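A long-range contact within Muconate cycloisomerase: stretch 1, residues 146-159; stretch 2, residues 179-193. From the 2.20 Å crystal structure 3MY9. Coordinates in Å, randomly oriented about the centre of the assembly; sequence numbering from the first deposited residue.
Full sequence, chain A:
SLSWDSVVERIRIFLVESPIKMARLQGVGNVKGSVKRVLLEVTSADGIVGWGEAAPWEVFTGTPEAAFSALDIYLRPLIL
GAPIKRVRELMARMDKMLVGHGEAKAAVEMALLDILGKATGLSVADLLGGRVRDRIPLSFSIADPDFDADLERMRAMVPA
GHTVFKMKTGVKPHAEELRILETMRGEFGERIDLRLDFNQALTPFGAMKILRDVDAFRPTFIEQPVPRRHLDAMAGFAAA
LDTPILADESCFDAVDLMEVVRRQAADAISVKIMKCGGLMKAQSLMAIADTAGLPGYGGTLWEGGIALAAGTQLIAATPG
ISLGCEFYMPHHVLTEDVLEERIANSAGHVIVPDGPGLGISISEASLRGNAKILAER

Stretch 1, residues 146-159: DFDADLERMRAMVP
Stretch 2 179-193: RILETMRGEFGERID

Two helices of one chain lie side by side and run in nearly the same direction. The helix that begins at Phe 147 and the helix that runs to Phe 188 cross at -20°, and their axes come within 11.9 Å. Register is set by three CA-CA pairs: Phe 147 with Ile 180 at 7.6 Å, Leu 151 with Met 184 at 7.9 Å, and Val 158 with Ile 192 at 7.5 Å. The contact buries 615 Å², both sides summed.

Asp 146 (phi/psi -90/96) is the N-cap of the first helix. Its O accepts weak bonds from Ala 149 N (3.1 Å) and Asp 150 N (3.4 Å). Regular i to i+4 bonding then starts with Leu 151 N to Phe 147 O, 2.8 Å, and runs to Val 158 N to Met 154 O, 3.0 Å. The second helix begins earlier in the chain. Its bonds run from Thr 183 N to Arg 179 O (2.9 Å) through Gly 189 N to Arg 185 O (2.9 Å). Gly 189 leaves helical geometry at phi/psi 53/-128, a positive phi that favours glycine. Arg 191 N then bonds Phe 188 O at 2.9 Å, and Ile 192 is extended (-116/143).

No backbone hydrogen bond joins the stretches. One polar link does: Arg 155 NH1 donates to Glu 187 OE2 at 3.0 Å and 152°, a salt bridge. The carboxylate oxygen lies at the guanidinium edge, where N-H groups point. Arg 155 also makes a salt bridge within its own helix, NH2 to Glu 152 OE2 at 2.7 Å and NE to Glu 152 OE2 at 3.3 Å. Arg 155 thus sits between two carboxylates, using an unusual conformation (chi1 -125°, chi2 102°, chi3 p). Glu 187 has chi1 t and chi2 147°.

Some other polar groups are satisfied within their own stretch. Thr 183 (chi1 m) donates OG1 to Arg 179 O at 2.9 Å, leaving its methyl for apolar contact: CG2 lies 4.3 Å from Leu 151 CD2. Arg 185 NH1 donates to Gly 189 O at 2.9 Å and Ile 192 O at 3.3 Å, tying the turn to the helix. Its NE and NH2 bond elsewhere in the structure.

The rest is mostly apolar. The CA-to-CB bond of Phe 147 points toward the second helix (chi1 t, chi2 59°). Ile 180 (m, t) sets CG2 over one ring face, 3.8 Å from the Phe 147 ring centroid, a CH-pi contact. Met 184 (m, t, t) brings CE to the ring edge, 3.3 Å from Phe 147 CE1. Met 184 CE also lies 3.6 Å from Met 154 SD.

Phe 188 (chi1 m, chi2 -71°) meets Leu 151, Met 154 and Val 158. Leu 151 (t, p) places CD1 4.2 Å from Phe 188 CE2. Met 154 (m, t, p) places CB 3.8 Å from Phe 188 CZ. Val 158 (t) places CG2 3.8 Å from Phe 188 CE1 and 3.7 Å from Ile 192 CG2. Val 158 CG1 lies 3.8 Å from Arg 191 NH2, a contact without a hydrogen bond. Ile 192 (p, t) also sets CD1 3.9 Å from Met 154 CE.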

ATOM      1  N   ASP A 146      11.012   3.426 -47.025  1.00 70.30           N
ATOM      2  CA  ASP A 146      11.457   4.626 -47.722  1.00 71.51           C
ATOM      3  C   ASP A 146      10.685   5.791 -47.129  1.00 69.38           C
ATOM      4  O   ASP A 146       9.552   6.057 -47.537  1.00 69.59           O
ATOM      5  CB  ASP A 146      11.200   4.492 -49.226  1.00 74.80           C
ATOM      6  CG  ASP A 146      11.682   5.699 -50.032  1.00 77.05           C
ATOM      7  OD1 ASP A 146      12.204   6.666 -49.440  1.00 76.86           O
ATOM      8  OD2 ASP A 146      11.546   5.668 -51.276  1.00 81.80           O
ATOM      9  N   PHE A 147      11.287   6.479 -46.158  1.00 67.00           N
ATOM     10  CA  PHE A 147      10.584   7.561 -45.471  1.00 64.80           C
ATOM     11  C   PHE A 147      10.204   8.702 -46.395  1.00 65.76           C
ATOM     12  O   PHE A 147       9.151   9.312 -46.214  1.00 64.25           O
ATOM     13  CB  PHE A 147      11.381   8.163 -44.304  1.00 63.27           C
ATOM     14  CG  PHE A 147      10.714   9.386 -43.730  1.00 62.06           C
ATOM     15  CD1 PHE A 147       9.434   9.297 -43.216  1.00 61.52           C
ATOM     16  CD2 PHE A 147      11.321  10.623 -43.791  1.00 63.96           C
ATOM     17  CE1 PHE A 147       8.781  10.412 -42.733  1.00 62.11           C
ATOM     18  CE2 PHE A 147      10.679  11.746 -43.297  1.00 63.63           C
ATOM     19  CZ  PHE A 147       9.409  11.637 -42.769  1.00 63.61           C
ATOM     20  N   ASP A 148      11.071   9.006 -47.362  1.00 67.66           N
ATOM     21  CA  ASP A 148      10.789  10.059 -48.338  1.00 69.32           C
ATOM     22  C   ASP A 148       9.478   9.786 -49.077  1.00 69.81           C
ATOM     23  O   ASP A 148       8.718  10.713 -49.345  1.00 70.17           O
ATOM     24  CB  ASP A 148      11.955  10.223 -49.327  1.00 72.42           C
ATOM     25  CG  ASP A 148      13.210  10.805 -48.672  1.00 71.69           C
ATOM     26  OD1 ASP A 148      14.222  10.986 -49.374  1.00 75.30           O
ATOM     27  OD2 ASP A 148      13.202  11.081 -47.460  1.00 71.29           O
ATOM     28  N   ALA A 149       9.213   8.517 -49.389  1.00 70.05           N
ATOM     29  CA  ALA A 149       7.926   8.114 -49.983  1.00 70.56           C
ATOM     30  C   ALA A 149       6.772   8.514 -49.062  1.00 67.72           C
ATOM     31  O   ALA A 149       5.762   9.046 -49.514  1.00 67.88           O
ATOM     32  CB  ALA A 149       7.891   6.610 -50.229  1.00 71.24           C
ATOM     33  N   ASP A 150       6.946   8.271 -47.769  1.00 64.48           N
ATOM     34  CA  ASP A 150       5.927   8.593 -46.778  1.00 62.44           C
ATOM     35  C   ASP A 150       5.748  10.103 -46.600  1.00 62.19           C
ATOM     36  O   ASP A 150       4.620  10.575 -46.419  1.00 61.36           O
ATOM     37  CB  ASP A 150       6.246   7.930 -45.422  1.00 59.86           C
ATOM     38  CG  ASP A 150       5.501   6.622 -45.209  1.00 59.43           C
ATOM     39  OD1 ASP A 150       4.578   6.318 -45.994  1.00 61.02           O
ATOM     40  OD2 ASP A 150       5.817   5.901 -44.227  1.00 55.65           O
ATOM     41  N   LEU A 151       6.855  10.845 -46.630  1.00 62.78           N
ATOM     42  CA  LEU A 151       6.824  12.300 -46.482  1.00 63.15           C
ATOM     43  C   LEU A 151       5.995  12.963 -47.584  1.00 65.59           C
ATOM     44  O   LEU A 151       5.281  13.931 -47.332  1.00 65.01           O
ATOM     45  CB  LEU A 151       8.254  12.872 -46.495  1.00 63.73           C
ATOM     46  CG  LEU A 151       8.440  14.383 -46.269  1.00 64.01           C
ATOM     47  CD1 LEU A 151       7.712  14.829 -45.008  1.00 61.69           C
ATOM     48  CD2 LEU A 151       9.951  14.807 -46.218  1.00 63.20           C
ATOM     49  N   GLU A 152       6.104  12.458 -48.811  1.00 68.34           N
ATOM     50  CA  GLU A 152       5.342  13.029 -49.915  1.00 71.08           C
ATOM     51  C   GLU A 152       3.864  12.707 -49.744  1.00 69.88           C
ATOM     52  O   GLU A 152       3.018  13.566 -49.976  1.00 70.12           O
ATOM     53  CB  GLU A 152       5.883  12.559 -51.272  1.00 74.28           C
ATOM     54  CG  GLU A 152       7.219  13.195 -51.613  1.00 78.26           C
ATOM     55  CD  GLU A 152       7.102  14.672 -52.017  1.00 83.92           C
ATOM     56  OE1 GLU A 152       6.198  15.031 -52.814  1.00 85.90           O
ATOM     57  OE2 GLU A 152       7.933  15.475 -51.537  1.00 86.67           O
ATOM     58  N   ARG A 153       3.554  11.488 -49.308  1.00 68.80           N
ATOM     59  CA  ARG A 153       2.166  11.135 -48.962  1.00 68.15           C
ATOM     60  C   ARG A 153       1.582  12.123 -47.950  1.00 66.09           C
ATOM     61  O   ARG A 153       0.515  12.691 -48.178  1.00 67.29           O
ATOM     62  CB  ARG A 153       2.063   9.713 -48.418  1.00 66.51           C
ATOM     63  CG  ARG A 153       2.383   8.675 -49.453  1.00 69.98           C
ATOM     64  CD  ARG A 153       2.239   7.265 -48.936  1.00 72.39           C
ATOM     65  NE  ARG A 153       2.925   6.319 -49.810  1.00 78.73           N
ATOM     66  CZ  ARG A 153       2.919   4.992 -49.679  1.00 81.91           C
ATOM     67  NH1 ARG A 153       2.252   4.402 -48.689  1.00 81.33           N
ATOM     68  NH2 ARG A 153       3.589   4.248 -50.564  1.00 84.89           N
ATOM     69  N   MET A 154       2.308  12.363 -46.867  1.00 63.38           N
ATOM     70  CA  MET A 154       1.886  13.338 -45.849  1.00 61.64           C
ATOM     71  C   MET A 154       1.720  14.723 -46.468  1.00 64.32           C
ATOM     72  O   MET A 154       0.764  15.440 -46.172  1.00 64.48           O
ATOM     73  CB  MET A 154       2.915  13.407 -44.704  1.00 58.43           C
ATOM     74  CG  MET A 154       2.968  12.140 -43.873  1.00 55.01           C
ATOM     75  SD  MET A 154       4.190  12.127 -42.534  1.00 43.72           S
ATOM     76  CE  MET A 154       3.319  13.227 -41.445  1.00 45.07           C
ATOM     77  N   ARG A 155       2.661  15.090 -47.328  1.00 66.83           N
ATOM     78  CA  ARG A 155       2.636  16.398 -48.003  1.00 70.25           C
ATOM     79  C   ARG A 155       1.343  16.642 -48.776  1.00 71.48           C
ATOM     80  O   ARG A 155       0.859  17.768 -48.835  1.00 72.76           O
ATOM     81  CB  ARG A 155       3.835  16.554 -48.955  1.00 72.58           C
ATOM     82  CG  ARG A 155       4.675  17.801 -48.695  1.00 75.97           C
ATOM     83  CD  ARG A 155       5.992  17.515 -47.923  1.00 77.10           C
ATOM     84  NE  ARG A 155       7.076  17.111 -48.830  1.00 79.95           N
ATOM     85  CZ  ARG A 155       8.386  17.334 -48.655  1.00 80.08           C
ATOM     86  NH1 ARG A 155       8.867  17.998 -47.600  1.00 77.42           N
ATOM     87  NH2 ARG A 155       9.235  16.895 -49.581  1.00 81.32           N
ATOM     88  N   ALA A 156       0.798  15.587 -49.379  1.00 71.93           N
ATOM     89  CA  ALA A 156      -0.486  15.663 -50.084  1.00 72.86           C
ATOM     90  C   ALA A 156      -1.685  15.522 -49.137  1.00 70.47           C
ATOM     91  O   ALA A 156      -2.732  16.128 -49.354  1.00 72.17           O
ATOM     92  CB  ALA A 156      -0.554  14.590 -51.158  1.00 74.38           C
ATOM     93  N   MET A 157      -1.546  14.711 -48.093  1.00 67.14           N
ATOM     94  CA  MET A 157      -2.700  14.327 -47.262  1.00 64.44           C
ATOM     95  C   MET A 157      -3.116  15.370 -46.217  1.00 62.04           C
ATOM     96  O   MET A 157      -4.301  15.507 -45.887  1.00 60.36           O
ATOM     97  CB  MET A 157      -2.418  13.005 -46.553  1.00 63.07           C
ATOM     98  CG  MET A 157      -2.404  11.816 -47.485  1.00 65.21           C
ATOM     99  SD  MET A 157      -2.056  10.262 -46.633  1.00 64.97           S
ATOM    100  CE  MET A 157      -2.831   9.275 -47.917  1.00 68.68           C
ATOM    101  N   VAL A 158      -2.140  16.086 -45.674  1.00 60.68           N
ATOM    102  CA  VAL A 158      -2.446  17.110 -44.689  1.00 59.86           C
ATOM    103  C   VAL A 158      -3.302  18.248 -45.295  1.00 61.79           C
ATOM    104  O   VAL A 158      -4.330  18.609 -44.718  1.00 61.59           O
ATOM    105  CB  VAL A 158      -1.178  17.596 -43.981  1.00 58.88           C
ATOM    106  CG1 VAL A 158      -1.469  18.800 -43.106  1.00 58.90           C
ATOM    107  CG2 VAL A 158      -0.601  16.448 -43.137  1.00 56.73           C
ATOM    108  N   PRO A 159      -2.921  18.779 -46.473  1.00 64.53           N
ATOM    109  CA  PRO A 159      -3.798  19.774 -47.089  1.00 66.76           C
ATOM    110  C   PRO A 159      -5.211  19.236 -47.436  1.00 67.36           C
ATOM    111  O   PRO A 159      -6.167  20.028 -47.470  1.00 68.26           O
ATOM    112  CB  PRO A 159      -3.032  20.172 -48.358  1.00 69.46           C
ATOM    113  CG  PRO A 159      -1.603  19.907 -48.049  1.00 68.65           C
ATOM    114  CD  PRO A 159      -1.637  18.668 -47.187  1.00 65.60           C
ATOM    115  N   ARG A 179      15.525  11.332 -36.267  1.00 46.29           N
ATOM    116  CA  ARG A 179      15.671  12.283 -37.383  1.00 48.32           C
ATOM    117  C   ARG A 179      14.367  12.382 -38.193  1.00 48.28           C
ATOM    118  O   ARG A 179      13.979  13.450 -38.661  1.00 48.70           O
ATOM    119  CB  ARG A 179      16.820  11.861 -38.332  1.00 50.31           C
ATOM    120  CG  ARG A 179      18.214  11.930 -37.701  1.00 52.63           C
ATOM    121  CD  ARG A 179      19.361  11.835 -38.756  1.00 57.18           C
ATOM    122  NE  ARG A 179      19.403  10.536 -39.442  1.00 60.75           N
ATOM    123  CZ  ARG A 179      19.998   9.428 -38.982  1.00 62.61           C
ATOM    124  NH1 ARG A 179      20.628   9.419 -37.804  1.00 62.89           N
ATOM    125  NH2 ARG A 179      19.957   8.308 -39.701  1.00 63.12           N
ATOM    126  N   ILE A 180      13.707  11.248 -38.375  1.00 48.18           N
ATOM    127  CA  ILE A 180      12.384  11.226 -39.012  1.00 48.48           C
ATOM    128  C   ILE A 180      11.373  12.055 -38.223  1.00 47.17           C
ATOM    129  O   ILE A 180      10.698  12.893 -38.788  1.00 48.67           O
ATOM    130  CB  ILE A 180      11.885   9.784 -39.264  1.00 48.24           C
ATOM    131  CG1 ILE A 180      12.635   9.189 -40.474  1.00 51.26           C
ATOM    132  CG2 ILE A 180      10.371   9.757 -39.583  1.00 48.71           C
ATOM    133  CD1 ILE A 180      12.480   7.697 -40.643  1.00 50.45           C
ATOM    134  N   LEU A 181      11.316  11.870 -36.917  1.00 46.10           N
ATOM    135  CA  LEU A 181      10.363  12.619 -36.094  1.00 45.26           C
ATOM    136  C   LEU A 181      10.688  14.095 -36.135  1.00 46.75           C
ATOM    137  O   LEU A 181       9.780  14.925 -36.160  1.00 47.21           O
ATOM    138  CB  LEU A 181      10.376  12.142 -34.649  1.00 42.43           C
ATOM    139  CG  LEU A 181       9.740  10.769 -34.372  1.00 41.95           C
ATOM    140  CD1 LEU A 181      10.217  10.258 -33.027  1.00 35.77           C
ATOM    141  CD2 LEU A 181       8.180  10.794 -34.475  1.00 38.51           C
ATOM    142  N   GLU A 182      11.981  14.417 -36.140  1.00 47.75           N
ATOM    143  CA  GLU A 182      12.414  15.802 -36.233  1.00 50.72           C
ATOM    144  C   GLU A 182      11.958  16.432 -37.539  1.00 51.86           C
ATOM    145  O   GLU A 182      11.507  17.565 -37.528  1.00 52.81           O
ATOM    146  CB  GLU A 182      13.946  15.943 -36.138  1.00 52.08           C
ATOM    147  CG  GLU A 182      14.389  17.347 -35.689  1.00 57.34           C
ATOM    148  CD  GLU A 182      14.244  17.553 -34.162  1.00 61.11           C
ATOM    149  OE1 GLU A 182      15.046  16.956 -33.377  1.00 64.34           O
ATOM    150  OE2 GLU A 182      13.322  18.310 -33.745  1.00 63.86           O
ATOM    151  N   THR A 183      12.107  15.712 -38.653  1.00 52.50           N
ATOM    152  CA  THR A 183      11.675  16.233 -39.957  1.00 54.77           C
ATOM    153  C   THR A 183      10.163  16.441 -39.974  1.00 54.12           C
ATOM    154  O   THR A 183       9.689  17.451 -40.465  1.00 55.35           O
ATOM    155  CB  THR A 183      12.062  15.292 -41.122  1.00 55.88           C
ATOM    156  OG1 THR A 183      13.467  15.013 -41.084  1.00 56.77           O
ATOM    157  CG2 THR A 183      11.668  15.885 -42.469  1.00 58.17           C
ATOM    158  N   MET A 184       9.418  15.493 -39.415  1.00 52.58           N
ATOM    159  CA  MET A 184       7.952  15.599 -39.349  1.00 52.45           C
ATOM    160  C   MET A 184       7.467  16.772 -38.503  1.00 51.97           C
ATOM    161  O   MET A 184       6.558  17.491 -38.911  1.00 52.48           O
ATOM    162  CB  MET A 184       7.320  14.310 -38.811  1.00 50.53           C
ATOM    163  CG  MET A 184       7.052  13.224 -39.861  1.00 52.97           C
ATOM    164  SD  MET A 184       6.496  11.704 -39.060  1.00 53.81           S
ATOM    165  CE  MET A 184       6.526  10.507 -40.339  1.00 57.37           C
ATOM    166  N   ARG A 185       8.047  16.965 -37.322  1.00 50.94           N
ATOM    167  CA  ARG A 185       7.650  18.102 -36.479  1.00 51.42           C
ATOM    168  C   ARG A 185       8.132  19.429 -37.097  1.00 53.47           C
ATOM    169  O   ARG A 185       7.435  20.430 -36.993  1.00 55.26           O
ATOM    170  CB  ARG A 185       8.144  17.954 -35.024  1.00 49.93           C
ATOM    171  CG  ARG A 185       7.344  16.941 -34.164  1.00 49.17           C
ATOM    172  CD  ARG A 185       5.842  17.148 -34.236  1.00 48.69           C
ATOM    173  NE  ARG A 185       5.137  16.421 -33.184  1.00 45.45           N
ATOM    174  CZ  ARG A 185       3.818  16.222 -33.133  1.00 43.54           C
ATOM    175  NH1 ARG A 185       2.995  16.707 -34.076  1.00 43.60           N
ATOM    176  NH2 ARG A 185       3.310  15.547 -32.110  1.00 42.14           N
ATOM    177  N   GLY A 186       9.281  19.424 -37.774  1.00 54.55           N
ATOM    178  CA  GLY A 186       9.792  20.632 -38.457  1.00 57.09           C
ATOM    179  C   GLY A 186       8.878  21.194 -39.555  1.00 59.19           C
ATOM    180  O   GLY A 186       8.735  22.408 -39.702  1.00 61.62           O
ATOM    181  N   GLU A 187       8.251  20.323 -40.332  1.00 59.26           N
ATOM    182  CA  GLU A 187       7.349  20.784 -41.383  1.00 61.20           C
ATOM    183  C   GLU A 187       5.918  21.037 -40.913  1.00 60.29           C
ATOM    184  O   GLU A 187       5.276  22.024 -41.317  1.00 61.94           O
ATOM    185  CB  GLU A 187       7.282  19.763 -42.505  1.00 62.11           C
ATOM    186  CG  GLU A 187       6.353  20.229 -43.655  1.00 64.85           C
ATOM    187  CD  GLU A 187       6.809  19.763 -45.003  1.00 66.96           C
ATOM    188  OE1 GLU A 187       6.154  20.132 -46.023  1.00 70.17           O
ATOM    189  OE2 GLU A 187       7.836  19.039 -45.035  1.00 67.83           O
ATOM    190  N   PHE A 188       5.413  20.113 -40.105  1.00 57.54           N
ATOM    191  CA  PHE A 188       4.000  20.063 -39.781  1.00 57.03           C
ATOM    192  C   PHE A 188       3.652  20.612 -38.405  1.00 56.88           C
ATOM    193  O   PHE A 188       2.518  20.999 -38.175  1.00 56.33           O
ATOM    194  CB  PHE A 188       3.513  18.625 -39.900  1.00 55.38           C
ATOM    195  CG  PHE A 188       3.603  18.064 -41.305  1.00 56.33           C
ATOM    196  CD1 PHE A 188       2.747  18.516 -42.301  1.00 56.97           C
ATOM    197  CD2 PHE A 188       4.510  17.056 -41.615  1.00 53.99           C
ATOM    198  CE1 PHE A 188       2.828  17.995 -43.585  1.00 59.99           C
ATOM    199  CE2 PHE A 188       4.574  16.518 -42.876  1.00 55.24           C
ATOM    200  CZ  PHE A 188       3.755  16.989 -43.870  1.00 58.75           C
ATOM    201  N   GLY A 189       4.615  20.615 -37.478  1.00 57.43           N
ATOM    202  CA  GLY A 189       4.358  21.073 -36.122  1.00 57.52           C
ATOM    203  C   GLY A 189       3.164  20.345 -35.547  1.00 56.92           C
ATOM    204  O   GLY A 189       3.111  19.121 -35.610  1.00 56.07           O
ATOM    205  N   GLU A 190       2.198  21.096 -35.018  1.00 58.51           N
ATOM    206  CA  GLU A 190       0.987  20.520 -34.421  1.00 58.62           C
ATOM    207  C   GLU A 190      -0.181  20.417 -35.403  1.00 59.04           C
ATOM    208  O   GLU A 190      -1.314  20.103 -35.016  1.00 59.32           O
ATOM    209  CB  GLU A 190       0.543  21.334 -33.198  1.00 59.94           C
ATOM    210  CG  GLU A 190       1.527  21.344 -32.011  1.00 62.46           C
ATOM    211  CD  GLU A 190       1.363  22.595 -31.132  1.00 70.04           C
ATOM    212  OE1 GLU A 190       0.251  22.788 -30.563  1.00 72.41           O
ATOM    213  OE2 GLU A 190       2.346  23.389 -31.020  1.00 74.17           O
ATOM    214  N   ARG A 191       0.082  20.640 -36.679  1.00 59.17           N
ATOM    215  CA  ARG A 191      -0.942  20.444 -37.671  1.00 59.39           C
ATOM    216  C   ARG A 191      -1.259  18.960 -37.887  1.00 56.45           C
ATOM    217  O   ARG A 191      -2.243  18.633 -38.543  1.00 56.74           O
ATOM    218  CB  ARG A 191      -0.535  21.099 -38.985  1.00 61.75           C
ATOM    219  CG  ARG A 191      -0.352  22.622 -38.869  1.00 65.93           C
ATOM    220  CD  ARG A 191       0.658  23.138 -39.901  1.00 69.79           C
ATOM    221  NE  ARG A 191       0.417  22.536 -41.212  1.00 72.37           N
ATOM    222  CZ  ARG A 191       1.352  22.256 -42.118  1.00 74.84           C
ATOM    223  NH1 ARG A 191       2.643  22.512 -41.887  1.00 75.29           N
ATOM    224  NH2 ARG A 191       0.985  21.711 -43.281  1.00 76.08           N
ATOM    225  N   ILE A 192      -0.406  18.074 -37.376  1.00 52.89           N
ATOM    226  CA  ILE A 192      -0.682  16.649 -37.406  1.00 50.20           C
ATOM    227  C   ILE A 192      -0.827  16.128 -35.990  1.00 47.70           C
ATOM    228  O   ILE A 192      -0.142  16.582 -35.081  1.00 46.70           O
ATOM    229  CB  ILE A 192       0.399  15.821 -38.166  1.00 50.21           C
ATOM    230  CG1 ILE A 192       1.767  15.941 -37.492  1.00 47.80           C
ATOM    231  CG2 ILE A 192       0.465  16.238 -39.645  1.00 50.24           C
ATOM    232  CD1 ILE A 192       2.765  14.987 -38.034  1.00 47.02           C
ATOM    233  N   ASP A 193      -1.753  15.187 -35.847  1.00 45.54           N
ATOM    234  CA  ASP A 193      -2.002  14.453 -34.663  1.00 43.88           C
ATOM    235  C   ASP A 193      -1.192  13.163 -34.838  1.00 42.87           C
ATOM    236  O   ASP A 193      -1.670  12.212 -35.444  1.00 43.68           O
ATOM    237  CB  ASP A 193      -3.519  14.195 -34.543  1.00 44.05           C
ATOM    238  CG  ASP A 193      -3.897  13.301 -33.363  1.00 43.60           C
ATOM    239  OD1 ASP A 193      -3.006  12.743 -32.693  1.00 44.44           O
ATOM    240  OD2 ASP A 193      -5.110  13.140 -33.105  1.00 43.51           O
TER